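Local coordinates for protein glycerol Dehydrogenase (Unidentified, PDB 5XN8) that probably catalyses the reversible NAD-dependent oxidation of glycerol to dihydroxyacetone, using a metal ion in its active site, at residues Asp37-Met41 against Ala61-Asn65; Lys101-Tyr106 against Leu141-Pro147; Phe32-Ala36 against Leu76-Leu80. All coordinates share one frame; numbering follows the deposited sequence. Where two conformers were deposited one is given.

From the N terminus, strand 31-36 comes first and opens contact 3. Residues 37-41 follow at once and start contact 1, which closes at 61-65 on the neighbouring edge strand 58-63, so the loop of contact 1 is nested inside that of contact 3, closed at 76-80 on helix 70-83. The two touch: Glu62 and Phe64 of contact 1 probably form backbone hydrogen bonds with Val34 and Ala36 of contact 3. Contact 2 begins only later, at 101-106, and ends at 141-147, joining helix 94-107 to the end of a beta-hairpin. Ile103 of that helix packs on Ile35, Leu76 and Leu80, connecting contact 2 to contact 3.

Contact 1 of 3, residues Asp37-Met41 against Ala61-Asn65; sequences DDFVM and AERFN
Arg63, at the C-terminal part of edge strand 58-63, reaches across to Asp38 in the first turn of helix 38-54. Its side chain crosses the carboxylate at a slant: from CB the chain goes on to CG, which lies 3.5 Å from Asp38 OD1, and CD, which closes to 3.1 Å from the same Asp38 OD1. A bend at chi3, before NE, turns NE to the other oxygen, Asp38 OD2, at 3.2 Å in a salt bridge. The hydrogen bond within it is weak, because N-H points well away from the acceptor (127°), although the two planar groups are only 24° apart and the carboxylate lies at the edge of the guanidinium. Beyond NE, NH1 and NH2 come close to Asn65 OD1.

One helical turn on from Asp37, Met41 bends at chi2 and chi3, which carries CE to 3.2 Å from Glu62 O, while SD lies 4.1 Å from Ala61 CB. The backbone of Asp37 meets Phe64: Asp37 CA is 3.7 Å from Phe64 O, and Asp37 N sits at the edge of the Phe64 ring. Asp37 itself is the N-cap of the helix, its OD1 accepting from Val40 N at 2.7 Å and 162°.

The contact thus joins the first turn of helix 38-54 to segment 61-65 within the beta-alpha-beta unit 31-36, 38-54, 58-63. Asp37, which by homology contributes to NAD(+) binding, is held by one oxygen in the cap, which probably fixes the carboxylate's rotation, whereas the Asp38-Arg63 pair, lying at the surface, probably adds a looser electrostatic tie.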
loop_
_atom_site.group_PDB
_atom_site.type_symbol
_atom_site.label_atom_id
_atom_site.label_comp_id
_atom_site.label_asym_id
_atom_site.label_seq_id
_atom_site.Cartn_x
_atom_site.Cartn_y
_atom_site.Cartn_z
ATOM N N ASP A 37 -51.783 -6.997 18.668
ATOM C CA ASP A 37 -52.854 -6.035 18.372
ATOM C C ASP A 37 -53.679 -6.548 17.188
ATOM O O ASP A 37 -53.273 -7.502 16.512
ATOM C CB ASP A 37 -52.325 -4.597 18.167
ATOM C CG ASP A 37 -51.426 -4.437 16.932
ATOM O OD1 ASP A 37 -51.576 -5.179 15.943
ATOM O OD2 ASP A 37 -50.586 -3.513 16.927
ATOM N N ASP A 38 -54.832 -5.929 16.944
ATOM C CA ASP A 38 -55.766 -6.439 15.930
ATOM C C ASP A 38 -55.200 -6.407 14.528
ATOM O O ASP A 38 -55.427 -7.336 13.756
ATOM C CB ASP A 38 -57.101 -5.703 15.965
ATOM C CG ASP A 38 -57.831 -5.912 17.261
ATOM O OD1 ASP A 38 -58.247 -7.060 17.570
ATOM O OD2 ASP A 38 -57.985 -4.911 17.975
ATOM N N PHE A 39 -54.472 -5.336 14.207
ATOM C CA PHE A 39 -53.792 -5.214 12.915
ATOM C C PHE A 39 -52.821 -6.370 12.678
ATOM O O PHE A 39 -52.858 -7.005 11.627
ATOM C CB PHE A 39 -53.033 -3.889 12.814
ATOM C CG PHE A 39 -52.210 -3.775 11.565
ATOM C CD1 PHE A 39 -52.821 -3.596 10.337
ATOM C CD2 PHE A 39 -50.830 -3.882 11.617
ATOM C CE1 PHE A 39 -52.070 -3.506 9.184
ATOM C CE2 PHE A 39 -50.074 -3.795 10.468
ATOM C CZ PHE A 39 -50.695 -3.612 9.250
ATOM N N VAL A 40 -51.966 -6.634 13.663
ATOM C CA VAL A 40 -50.950 -7.690 13.563
ATOM C C VAL A 40 -51.574 -9.090 13.672
ATOM O O VAL A 40 -51.105 -10.024 13.010
ATOM C CB VAL A 40 -49.823 -7.495 14.610
ATOM C CG1 VAL A 40 -48.862 -8.673 14.625
ATOM C CG2 VAL A 40 -49.054 -6.201 14.333
ATOM N N MET A 41 -52.619 -9.235 14.490
ATOM C CA MET A 41 -53.315 -10.515 14.634
ATOM C C MET A 41 -53.917 -11.014 13.313
ATOM O O MET A 41 -53.887 -12.209 13.034
ATOM C CB MET A 41 -54.406 -10.437 15.723
ATOM C CG MET A 41 -54.915 -11.798 16.211
ATOM S SD MET A 41 -53.781 -12.730 17.304
ATOM C CE MET A 41 -54.208 -12.042 18.909
ATOM N N ALA A 61 -55.033 -17.411 21.581
ATOM C CA ALA A 61 -54.696 -16.073 21.109
ATOM C C ALA A 61 -55.531 -15.054 21.857
ATOM O O ALA A 61 -56.721 -15.282 22.096
ATOM C CB ALA A 61 -54.957 -15.960 19.617
ATOM N N GLU A 62 -54.916 -13.931 22.226
ATOM C CA GLU A 62 -55.625 -12.855 22.927
ATOM C C GLU A 62 -55.186 -11.477 22.421
ATOM O O GLU A 62 -54.043 -11.290 22.014
ATOM C CB GLU A 62 -55.405 -12.989 24.442
ATOM C CG GLU A 62 -56.321 -12.142 25.319
ATOM C CD GLU A 62 -57.797 -12.490 25.183
ATOM O OE1 GLU A 62 -58.194 -13.608 25.576
ATOM O OE2 GLU A 62 -58.559 -11.634 24.693
ATOM N N ARG A 63 -56.115 -10.530 22.456
ATOM C CA ARG A 63 -55.910 -9.190 21.916
ATOM C C ARG A 63 -55.093 -8.328 22.877
ATOM O O ARG A 63 -55.300 -8.368 24.088
ATOM C CB ARG A 63 -57.276 -8.526 21.653
ATOM C CG ARG A 63 -57.198 -7.211 20.911
ATOM C CD ARG A 63 -58.580 -6.608 20.659
ATOM N NE ARG A 63 -58.635 -5.205 21.045
ATOM C CZ ARG A 63 -58.776 -4.762 22.295
ATOM N NH1 ARG A 63 -58.884 -5.600 23.327
ATOM N NH2 ARG A 63 -58.817 -3.448 22.518
ATOM N N PHE A 64 -54.177 -7.541 22.312
ATOM C CA PHE A 64 -53.322 -6.608 23.060
ATOM C C PHE A 64 -53.832 -5.179 22.811
ATOM O O PHE A 64 -54.075 -4.802 21.663
ATOM C CB PHE A 64 -51.860 -6.796 22.609
ATOM C CG PHE A 64 -50.923 -5.723 23.081
ATOM C CD1 PHE A 64 -50.704 -5.511 24.433
ATOM C CD2 PHE A 64 -50.240 -4.926 22.163
ATOM C CE1 PHE A 64 -49.836 -4.521 24.864
ATOM C CE2 PHE A 64 -49.367 -3.935 22.589
ATOM C CZ PHE A 64 -49.167 -3.730 23.941
ATOM N N ASN A 65 -53.999 -4.399 23.883
ATOM C CA ASN A 65 -54.627 -3.058 23.797
ATOM C C ASN A 65 -53.738 -1.948 23.238
ATOM O O ASN A 65 -54.227 -0.844 22.984
ATOM C CB ASN A 65 -55.177 -2.619 25.165
ATOM C CG ASN A 65 -56.427 -3.375 25.561
ATOM O OD1 ASN A 65 -57.318 -3.581 24.742
ATOM N ND2 ASN A 65 -56.513 -3.764 26.825
#

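Contact 2 of 3, residues Lys101-Tyr106 against Leu141-Pro147; sequences KAIGYY and LIYPKNP
Lys101 opens the contact by laying its CB 3.6 Å from CE2 of Tyr143, while its own carbonyl O sits over one face of that ring, toward the rim. Leu141 O lies over the opposite face, also toward the rim. Beyond CG the lysine is extended, so CE passes Pro147, 3.7 Å from its CG, and NZ goes on to hydrogen-bond the backbone carbonyls of Ala122 and Leu127.

Ala102 follows with CA and CB both close to the phenol oxygen of Tyr143, CA to OH being 3.2 Å; that hydroxyl is hydrogen-bonded to Ser128. One turn on, Tyr105 places CG 3.5 Å from Tyr143 CD1. The two rings meet obliquely, with planes at 36° and centroids 5.2 Å apart. Pro144 CD lies 3.8 Å from Tyr105 CE1, and Pro144 in turn packs on Asn27 of the second subunit.

Tyr106 closes the row: with CG anti to the carbonyl carbon (chi1 -68°) its ring turns a face to Tyr105 CD2, which lies over its centre. At the far edge Tyr106 OH is 3.3 Å from Leu141 CD1.

Tyr143 lies between helix 94-107 and the beta-hairpin of strands 127-131 and 137-142. This packing of the helix against the hairpin end and following loop belongs to the nucleotide-binding part of an iron-containing alcohol dehydrogenase: by homology, the helix start (Gly94, Lys95) and the hairpin residues Leu127 and Tyr131 bind NAD(+).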
loop_
_atom_site.group_PDB
_atom_site.type_symbol
_atom_site.label_atom_id
_atom_site.label_comp_id
_atom_site.label_asym_id
_atom_site.label_seq_id
_atom_site.Cartn_x
_atom_site.Cartn_y
_atom_site.Cartn_z
ATOM N N LYS A 101 -42.543 -10.218 27.317
ATOM C CA LYS A 101 -41.378 -10.466 28.186
ATOM C C LYS A 101 -41.731 -10.363 29.658
ATOM O O LYS A 101 -41.304 -11.198 30.465
ATOM C CB LYS A 101 -40.237 -9.474 27.895
ATOM C CG LYS A 101 -39.529 -9.668 26.563
ATOM C CD LYS A 101 -38.469 -8.592 26.372
ATOM C CE LYS A 101 -37.951 -8.505 24.940
ATOM N NZ LYS A 101 -37.307 -7.188 24.678
ATOM N N ALA A 102 -42.496 -9.336 29.999
ATOM C CA ALA A 102 -42.955 -9.110 31.376
ATOM C C ALA A 102 -43.820 -10.259 31.868
ATOM O O ALA A 102 -43.605 -10.761 32.972
ATOM C CB ALA A 102 -43.723 -7.790 31.478
ATOM N N ILE A 103 -44.779 -10.677 31.038
ATOM C CA ILE A 103 -45.656 -11.814 31.355
ATOM C C ILE A 103 -44.830 -13.078 31.613
ATOM O O ILE A 103 -45.087 -13.800 32.578
ATOM C CB ILE A 103 -46.688 -12.078 30.229
ATOM C CG1 ILE A 103 -47.692 -10.921 30.125
ATOM C CG2 ILE A 103 -47.466 -13.372 30.469
ATOM C CD1 ILE A 103 -48.338 -10.796 28.762
ATOM N N GLY A 104 -43.844 -13.335 30.753
ATOM C CA GLY A 104 -42.951 -14.487 30.903
ATOM C C GLY A 104 -42.125 -14.433 32.171
ATOM O O GLY A 104 -41.960 -15.452 32.856
ATOM N N TYR A 105 -41.625 -13.240 32.489
ATOM C CA TYR A 105 -40.873 -13.015 33.720
ATOM C C TYR A 105 -41.709 -13.282 34.973
ATOM O O TYR A 105 -41.337 -14.121 35.799
ATOM C CB TYR A 105 -40.303 -11.584 33.772
ATOM C CG TYR A 105 -39.731 -11.258 35.130
ATOM C CD1 TYR A 105 -38.626 -11.955 35.623
ATOM C CD2 TYR A 105 -40.319 -10.298 35.949
ATOM C CE1 TYR A 105 -38.118 -11.691 36.889
ATOM C CE2 TYR A 105 -39.824 -10.028 37.216
ATOM C CZ TYR A 105 -38.721 -10.724 37.676
ATOM O OH TYR A 105 -38.220 -10.462 38.931
ATOM N N TYR A 106 -42.831 -12.579 35.113
ATOM C CA TYR A 106 -43.662 -12.699 36.322
ATOM C C TYR A 106 -44.291 -14.089 36.513
ATOM O O TYR A 106 -44.523 -14.503 37.648
ATOM C CB TYR A 106 -44.735 -11.601 36.369
ATOM C CG TYR A 106 -44.163 -10.212 36.583
ATOM C CD1 TYR A 106 -43.511 -9.882 37.771
ATOM C CD2 TYR A 106 -44.277 -9.222 35.601
ATOM C CE1 TYR A 106 -42.974 -8.613 37.969
ATOM C CE2 TYR A 106 -43.737 -7.961 35.785
ATOM C CZ TYR A 106 -43.088 -7.652 36.969
ATOM O OH TYR A 106 -42.568 -6.388 37.160
ATOM N N LEU A 141 -38.041 -2.244 33.210
ATOM C CA LEU A 141 -37.884 -3.542 33.863
ATOM C C LEU A 141 -36.780 -4.329 33.150
ATOM O O LEU A 141 -36.941 -4.751 32.001
ATOM C CB LEU A 141 -39.194 -4.337 33.847
ATOM C CG LEU A 141 -40.354 -3.744 34.659
ATOM C CD1 LEU A 141 -41.543 -4.687 34.581
ATOM C CD2 LEU A 141 -39.980 -3.433 36.103
ATOM N N ILE A 142 -35.661 -4.498 33.843
ATOM C CA ILE A 142 -34.538 -5.293 33.365
ATOM C C ILE A 142 -34.712 -6.684 33.967
ATOM O O ILE A 142 -34.842 -6.811 35.177
ATOM C CB ILE A 142 -33.183 -4.705 33.821
ATOM C CG1 ILE A 142 -33.064 -3.223 33.436
ATOM C CG2 ILE A 142 -32.021 -5.521 33.258
ATOM C CD1 ILE A 142 -32.095 -2.451 34.315
ATOM N N TYR A 143 -34.709 -7.708 33.119
ATOM C CA TYR A 143 -34.898 -9.090 33.543
ATOM C C TYR A 143 -33.567 -9.830 33.673
ATOM O O TYR A 143 -32.575 -9.454 33.032
ATOM C CB TYR A 143 -35.795 -9.845 32.564
ATOM C CG TYR A 143 -37.076 -9.117 32.269
ATOM C CD1 TYR A 143 -37.983 -8.836 33.288
ATOM C CD2 TYR A 143 -37.363 -8.662 30.981
ATOM C CE1 TYR A 143 -39.160 -8.146 33.031
ATOM C CE2 TYR A 143 -38.524 -7.976 30.712
ATOM C CZ TYR A 143 -39.421 -7.716 31.734
ATOM O OH TYR A 143 -40.572 -7.029 31.456
ATOM N N PRO A 144 -33.537 -10.896 34.502
ATOM C CA PRO A 144 -32.386 -11.799 34.530
ATOM C C PRO A 144 -32.167 -12.567 33.224
ATOM O O PRO A 144 -31.020 -12.910 32.908
ATOM C CB PRO A 144 -32.738 -12.794 35.649
ATOM C CG PRO A 144 -33.781 -12.118 36.470
ATOM C CD PRO A 144 -34.551 -11.271 35.508
ATOM N N LYS A 145 -33.251 -12.822 32.488
ATOM C CA LYS A 145 -33.232 -13.702 31.324
ATOM C C LYS A 145 -33.622 -12.967 30.037
ATOM O O LYS A 145 -34.526 -12.139 30.049
ATOM C CB LYS A 145 -34.186 -14.877 31.566
ATOM C CG LYS A 145 -33.868 -16.099 30.717
ATOM C CD LYS A 145 -34.872 -17.214 30.914
ATOM C CE LYS A 145 -34.705 -17.850 32.283
ATOM N NZ LYS A 145 -35.272 -19.235 32.345
ATOM N N ASN A 146 -32.929 -13.273 28.940
ATOM C CA ASN A 146 -33.324 -12.799 27.606
ATOM C C ASN A 146 -34.474 -13.662 27.088
ATOM O O ASN A 146 -34.718 -14.746 27.618
ATOM C CB ASN A 146 -32.159 -12.884 26.619
ATOM C CG ASN A 146 -31.074 -11.876 26.906
ATOM O OD1 ASN A 146 -30.369 -11.969 27.912
ATOM N ND2 ASN A 146 -30.918 -10.909 26.007
ATOM N N PRO A 147 -35.199 -13.188 26.054
ATOM C CA PRO A 147 -36.185 -14.064 25.411
ATOM C C PRO A 147 -35.580 -15.406 25.013
ATOM O O PRO A 147 -34.430 -15.464 24.580
ATOM C CB PRO A 147 -36.580 -13.283 24.163
ATOM C CG PRO A 147 -36.395 -11.864 24.552
ATOM C CD PRO A 147 -35.223 -11.830 25.483
#

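Contact 3 of 3, residues Phe32-Ala36 against Leu76-Leu80; sequences FFVIA and LIAIL
Phe33 and Leu80 make the centre of this buried contact: Leu80 CB sits almost directly over the middle of the Phe33 ring, 4.0 Å from its centroid and 9° off the ring normal, a CH-pi interaction. From there the leucine reaches back over the base of the aromatic side chain, its CD1 3.7 Å from Phe33 CB. The ring stretches out from the strand because its CG is anti to the backbone N (chi1 -180°), so that its far end, CZ, comes 3.5 Å from Leu76 O and 4.0 Å from Leu76 CD2. Leu76 O is also the acceptor for Leu80 N within the helix, so the same carbonyl approaches the ring obliquely and carries a helix hydrogen bond. At the ring edge, Ile79 CG2 lies 4.2 Å from Phe33 CE1. Further along the strand, Ile35 CD1 touches Leu76 CD1 at 4.1 Å.

Strand 31-36 and helix 70-83 run nearly antiparallel here, their segment axes at 148° and 10.2 Å apart at closest approach. This is how helix and sheet pack in a Rossmann-like alpha/beta domain. Helix 70-83 is the connection of a beta-alpha-beta crossover from strand 58-63 to strand 87-92, and it passes over strand 31-36, which lies between them in the parallel sheet.

The next shell sets these groups in place. On the neighbouring helix 94-107, Ile103 packs against Leu76 and Leu80, and its CD1 is 4.2 Å from Ile35 CD1, so Ile103 also borders the Ile35-Leu76 contact. Backbone hydrogen bonds from Phe33 to Gly87 and Val89, and from Val34 to His60 and Glu62, hold strand 31-36 between its two neighbours, while Ile79 is flanked by His60 and Glu62 of the edge strand.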
loop_
_atom_site.group_PDB
_atom_site.type_symbol
_atom_site.label_atom_id
_atom_site.label_comp_id
_atom_site.label_asym_id
_atom_site.label_seq_id
_atom_site.Cartn_x
_atom_site.Cartn_y
_atom_site.Cartn_z
ATOM N N PHE A 32 -48.884 -22.391 24.318
ATOM C CA PHE A 32 -48.466 -20.992 24.250
ATOM C C PHE A 32 -49.623 -19.997 24.289
ATOM O O PHE A 32 -50.655 -20.195 23.655
ATOM C CB PHE A 32 -47.625 -20.763 22.987
ATOM C CG PHE A 32 -46.182 -21.135 23.158
ATOM C CD1 PHE A 32 -45.283 -20.231 23.702
ATOM C CD2 PHE A 32 -45.731 -22.404 22.813
ATOM C CE1 PHE A 32 -43.947 -20.581 23.880
ATOM C CE2 PHE A 32 -44.403 -22.758 22.988
ATOM C CZ PHE A 32 -43.509 -21.846 23.525
ATOM N N PHE A 33 -49.412 -18.921 25.038
ATOM C CA PHE A 33 -50.312 -17.787 25.120
ATOM C C PHE A 33 -49.808 -16.723 24.136
ATOM O O PHE A 33 -48.773 -16.104 24.367
ATOM C CB PHE A 33 -50.296 -17.266 26.556
ATOM C CG PHE A 33 -51.189 -16.091 26.802
ATOM C CD1 PHE A 33 -52.550 -16.269 26.996
ATOM C CD2 PHE A 33 -50.662 -14.805 26.891
ATOM C CE1 PHE A 33 -53.377 -15.187 27.249
ATOM C CE2 PHE A 33 -51.480 -13.719 27.148
ATOM C CZ PHE A 33 -52.842 -13.912 27.326
ATOM N N VAL A 34 -50.532 -16.528 23.042
ATOM C CA VAL A 34 -50.101 -15.670 21.939
ATOM C C VAL A 34 -50.783 -14.300 22.021
ATOM O O VAL A 34 -51.998 -14.243 22.117
ATOM C CB VAL A 34 -50.444 -16.323 20.576
ATOM C CG1 VAL A 34 -49.745 -15.603 19.428
ATOM C CG2 VAL A 34 -50.093 -17.802 20.582
ATOM N N ILE A 35 -50.010 -13.212 21.980
ATOM C CA ILE A 35 -50.587 -11.846 21.991
ATOM C C ILE A 35 -50.165 -10.982 20.802
ATOM O O ILE A 35 -49.025 -11.062 20.323
ATOM C CB ILE A 35 -50.308 -11.085 23.313
ATOM C CG1 ILE A 35 -48.825 -10.725 23.473
ATOM C CG2 ILE A 35 -50.775 -11.914 24.502
ATOM C CD1 ILE A 35 -48.546 -9.856 24.683
ATOM N N ALA A 36 -51.101 -10.143 20.356
ATOM C CA ALA A 36 -50.898 -9.198 19.262
ATOM C C ALA A 36 -52.049 -8.183 19.217
ATOM O O ALA A 36 -53.157 -8.474 19.678
ATOM C CB ALA A 36 -50.817 -9.945 17.941
ATOM N N LEU A 76 -53.640 -9.373 31.112
ATOM C CA LEU A 76 -53.297 -10.517 30.250
ATOM C C LEU A 76 -52.806 -11.729 31.046
ATOM O O LEU A 76 -53.104 -12.870 30.676
ATOM C CB LEU A 76 -52.246 -10.120 29.209
ATOM C CG LEU A 76 -52.713 -9.232 28.048
ATOM C CD1 LEU A 76 -51.518 -8.680 27.294
ATOM C CD2 LEU A 76 -53.673 -9.962 27.115
ATOM N N ILE A 77 -52.052 -11.482 32.118
ATOM C CA ILE A 77 -51.659 -12.546 33.051
ATOM C C ILE A 77 -52.878 -13.287 33.594
ATOM O O ILE A 77 -52.895 -14.518 33.599
ATOM C CB ILE A 77 -50.778 -12.000 34.208
ATOM C CG1 ILE A 77 -49.365 -11.713 33.678
ATOM C CG2 ILE A 77 -50.684 -12.998 35.363
ATOM C CD1 ILE A 77 -48.525 -10.824 34.570
ATOM N N ALA A 78 -53.890 -12.534 34.036
ATOM C CA ALA A 78 -55.134 -13.110 34.556
ATOM C C ALA A 78 -55.807 -14.046 33.555
ATOM O O ALA A 78 -56.306 -15.097 33.943
ATOM C CB ALA A 78 -56.099 -12.009 34.982
ATOM N N ILE A 79 -55.804 -13.675 32.276
ATOM C CA ILE A 79 -56.366 -14.527 31.213
ATOM C C ILE A 79 -55.451 -15.726 30.952
ATOM O O ILE A 79 -55.931 -16.833 30.718
ATOM C CB ILE A 79 -56.608 -13.763 29.880
ATOM C CG1 ILE A 79 -57.520 -12.546 30.083
ATOM C CG2 ILE A 79 -57.248 -14.692 28.851
ATOM C CD1 ILE A 79 -57.565 -11.589 28.903
ATOM N N LEU A 80 -54.138 -15.499 30.979
ATOM C CA LEU A 80 -53.158 -16.583 30.822
ATOM C C LEU A 80 -53.374 -17.677 31.869
ATOM O O LEU A 80 -53.436 -18.854 31.518
ATOM C CB LEU A 80 -51.720 -16.042 30.874
ATOM C CG LEU A 80 -50.566 -17.068 30.901
ATOM C CD1 LEU A 80 -49.366 -16.577 30.108
ATOM C CD2 LEU A 80 -50.135 -17.420 32.324
#